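Local atomic coordinates of ornithine carbamoyltransferase (Gloeobacter violaceus, PDB entry 3GD5), a protein that probably catalyses the reversible transfer of the carbamoyl group from carbamoyl phosphate to ornithine, giving citrulline and phosphate in arginine biosynthesis. Residues G157-V163 with A226-D232. Residues are numbered along the deposited sequence; the frame is centred on the assembly and turned at random.
Sequences GLKLAYV and AHILYTD
A161 and Y230 meet through their backbones where strands 159-163 and 228-231 run parallel at the centre of the five-stranded, Rossmann-like sheet of the ornithine-binding domain. The connection between such neighbours must cross back over the sheet; here the chain first builds the other flank, with strands 183-187 and 213-216, before returning as 228-231. Backbone bonds set the register: A161 N gives a nearly straight bond (176°) to I228 O, Y230 N binds A161 O at 2.7 Å, and V163 N reaches Y230 O. Before them, K159 O takes H227 N at 2.9 Å and, weakly, I228 N.

Apolar contacts occupy both faces. L160, I228, Y162 and Y230 share the one covered by helices 138-152 and 168-180, where L160 CD2 presses tightly on I228 CG2 (3.3 Å). On the other face, A161 CB touches both A226 CB and L229 CD2.

Rings add two more contacts. With CG anti to the backbone N (chi1 175°), Y162 lies beside Y230. The two CD1 atoms of Y162 and Y230 are 3.5 Å apart, and the ring planes are inclined by 31°. Y162 OH bonds to D165 O, whereas Y230 OH bonds to D144 OD2. Were Y162 cut back to an alanine, a gap would probably open beside the Y230 ring and D165 O would lose this partner. L158 CD1 makes a CH-pi contact over one face of the H227 ring, 4.2 Å from its centroid.

At the C-terminal ends of the strands D232, which probably binds ornithine as in related enzymes, follows T231, whose OG1 donates to V163 O at 2.7 Å.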
loop_
_atom_site.group_PDB
_atom_site.type_symbol
_atom_site.label_atom_id
_atom_site.label_comp_id
_atom_site.label_asym_id
_atom_site.label_seq_id
_atom_site.Cartn_x
_atom_site.Cartn_y
_atom_site.Cartn_z
ATOM N N GLY A 157 -2.353 -31.528 -41.909
ATOM C CA GLY A 157 -1.544 -31.162 -43.060
ATOM C C GLY A 157 -0.967 -29.767 -42.929
ATOM O O GLY A 157 0.135 -29.493 -43.398
ATOM N N LEU A 158 -1.719 -28.883 -42.283
ATOM C CA LEU A 158 -1.290 -27.506 -42.069
ATOM C C LEU A 158 -0.042 -27.437 -41.191
ATOM O O LEU A 158 0.296 -28.395 -40.493
ATOM C CB LEU A 158 -2.418 -26.716 -41.403
ATOM C CG LEU A 158 -3.267 -25.769 -42.252
ATOM C CD1 LEU A 158 -3.565 -26.379 -43.612
ATOM C CD2 LEU A 158 -4.552 -25.454 -41.493
ATOM N N LYS A 159 0.649 -26.304 -41.245
ATOM C CA LYS A 159 1.832 -26.104 -40.427
ATOM C C LYS A 159 1.709 -24.795 -39.631
ATOM O O LYS A 159 1.411 -23.731 -40.188
ATOM C CB LYS A 159 3.099 -26.067 -41.284
ATOM C CG LYS A 159 4.373 -25.956 -40.447
ATOM C CD LYS A 159 5.566 -25.472 -41.259
ATOM C CE LYS A 159 6.826 -25.426 -40.406
ATOM N NZ LYS A 159 8.021 -24.906 -41.139
ATOM N N LEU A 160 1.943 -24.899 -38.324
ATOM C CA LEU A 160 1.883 -23.764 -37.394
ATOM C C LEU A 160 3.303 -23.474 -36.891
ATOM O O LEU A 160 4.021 -24.375 -36.451
ATOM C CB LEU A 160 0.960 -24.125 -36.212
ATOM C CG LEU A 160 0.643 -23.259 -34.974
ATOM C CD1 LEU A 160 1.920 -22.692 -34.390
ATOM C CD2 LEU A 160 -0.328 -22.149 -35.324
ATOM N N ALA A 161 3.718 -22.217 -36.979
ATOM C CA ALA A 161 5.035 -21.821 -36.499
ATOM C C ALA A 161 4.857 -20.829 -35.354
ATOM O O ALA A 161 4.195 -19.803 -35.508
ATOM C CB ALA A 161 5.838 -21.187 -37.614
ATOM N N TYR A 162 5.434 -21.152 -34.203
ATOM C CA TYR A 162 5.352 -20.288 -33.030
ATOM C C TYR A 162 6.723 -19.687 -32.770
ATOM O O TYR A 162 7.730 -20.393 -32.779
ATOM C CB TYR A 162 4.909 -21.086 -31.802
ATOM C CG TYR A 162 4.926 -20.283 -30.520
ATOM C CD1 TYR A 162 3.770 -19.674 -30.038
ATOM C CD2 TYR A 162 6.107 -20.119 -29.799
ATOM C CE1 TYR A 162 3.787 -18.920 -28.864
ATOM C CE2 TYR A 162 6.138 -19.367 -28.625
ATOM C CZ TYR A 162 4.975 -18.774 -28.162
ATOM O OH TYR A 162 5.001 -18.068 -26.982
ATOM N N VAL A 163 6.765 -18.379 -32.543
ATOM C CA VAL A 163 8.032 -17.706 -32.279
ATOM C C VAL A 163 7.902 -16.851 -31.033
ATOM O O VAL A 163 6.932 -16.108 -30.876
ATOM C CB VAL A 163 8.470 -16.811 -33.477
ATOM C CG1 VAL A 163 8.522 -17.644 -34.752
ATOM C CG2 VAL A 163 7.513 -15.632 -33.645
ATOM N N ALA A 226 4.947 -22.073 -43.317
ATOM C CA ALA A 226 3.884 -22.109 -42.316
ATOM C C ALA A 226 2.639 -21.400 -42.825
ATOM O O ALA A 226 2.734 -20.416 -43.554
ATOM C CB ALA A 226 4.365 -21.460 -41.022
ATOM N N HIS A 227 1.471 -21.907 -42.444
ATOM C CA HIS A 227 0.199 -21.304 -42.847
ATOM C C HIS A 227 -0.256 -20.383 -41.722
ATOM O O HIS A 227 -1.178 -19.585 -41.886
ATOM C CB HIS A 227 -0.860 -22.386 -43.045
ATOM C CG HIS A 227 -0.430 -23.484 -43.961
ATOM N ND1 HIS A 227 -0.564 -23.410 -45.331
ATOM C CD2 HIS A 227 0.161 -24.676 -43.704
ATOM C CE1 HIS A 227 -0.075 -24.508 -45.878
ATOM N NE2 HIS A 227 0.371 -25.291 -44.913
ATOM N N ILE A 228 0.410 -20.505 -40.578
ATOM C CA ILE A 228 0.068 -19.723 -39.404
ATOM C C ILE A 228 1.305 -19.341 -38.605
ATOM O O ILE A 228 2.080 -20.202 -38.199
ATOM C CB ILE A 228 -0.872 -20.535 -38.460
ATOM C CG1 ILE A 228 -2.088 -21.040 -39.231
ATOM C CG2 ILE A 228 -1.323 -19.679 -37.277
ATOM C CD1 ILE A 228 -2.295 -22.547 -39.094
ATOM N N LEU A 229 1.502 -18.044 -38.401
ATOM C CA LEU A 229 2.609 -17.570 -37.574
ATOM C C LEU A 229 1.956 -17.155 -36.247
ATOM O O LEU A 229 1.022 -16.358 -36.224
ATOM C CB LEU A 229 3.320 -16.388 -38.231
ATOM C CG LEU A 229 4.074 -16.729 -39.520
ATOM C CD1 LEU A 229 4.782 -15.489 -40.030
ATOM C CD2 LEU A 229 5.084 -17.847 -39.258
ATOM N N TYR A 230 2.454 -17.710 -35.151
ATOM C CA TYR A 230 1.889 -17.461 -33.833
ATOM C C TYR A 230 2.923 -16.916 -32.866
ATOM O O TYR A 230 4.069 -17.366 -32.841
ATOM C CB TYR A 230 1.333 -18.775 -33.279
ATOM C CG TYR A 230 0.329 -18.646 -32.153
ATOM C CD1 TYR A 230 0.693 -18.135 -30.906
ATOM C CD2 TYR A 230 -0.985 -19.076 -32.329
ATOM C CE1 TYR A 230 -0.232 -18.061 -29.859
ATOM C CE2 TYR A 230 -1.911 -19.007 -31.300
ATOM C CZ TYR A 230 -1.534 -18.497 -30.068
ATOM O OH TYR A 230 -2.482 -18.400 -29.065
ATOM N N THR A 231 2.519 -15.939 -32.069
ATOM C CA THR A 231 3.423 -15.381 -31.083
ATOM C C THR A 231 2.647 -14.892 -29.872
ATOM O O THR A 231 1.419 -14.825 -29.888
ATOM C CB THR A 231 4.269 -14.235 -31.656
ATOM O OG1 THR A 231 5.337 -13.947 -30.746
ATOM C CG2 THR A 231 3.426 -12.991 -31.866
ATOM N N ASP A 232 3.387 -14.548 -28.825
ATOM C CA ASP A 232 2.805 -14.105 -27.571
ATOM C C ASP A 232 3.822 -13.163 -26.953
ATOM O O ASP A 232 4.929 -13.026 -27.472
ATOM C CB ASP A 232 2.588 -15.329 -26.680
ATOM C CG ASP A 232 1.811 -15.018 -25.411
ATOM O OD1 ASP A 232 1.417 -13.851 -25.201
ATOM O OD2 ASP A 232 1.596 -15.965 -24.623
#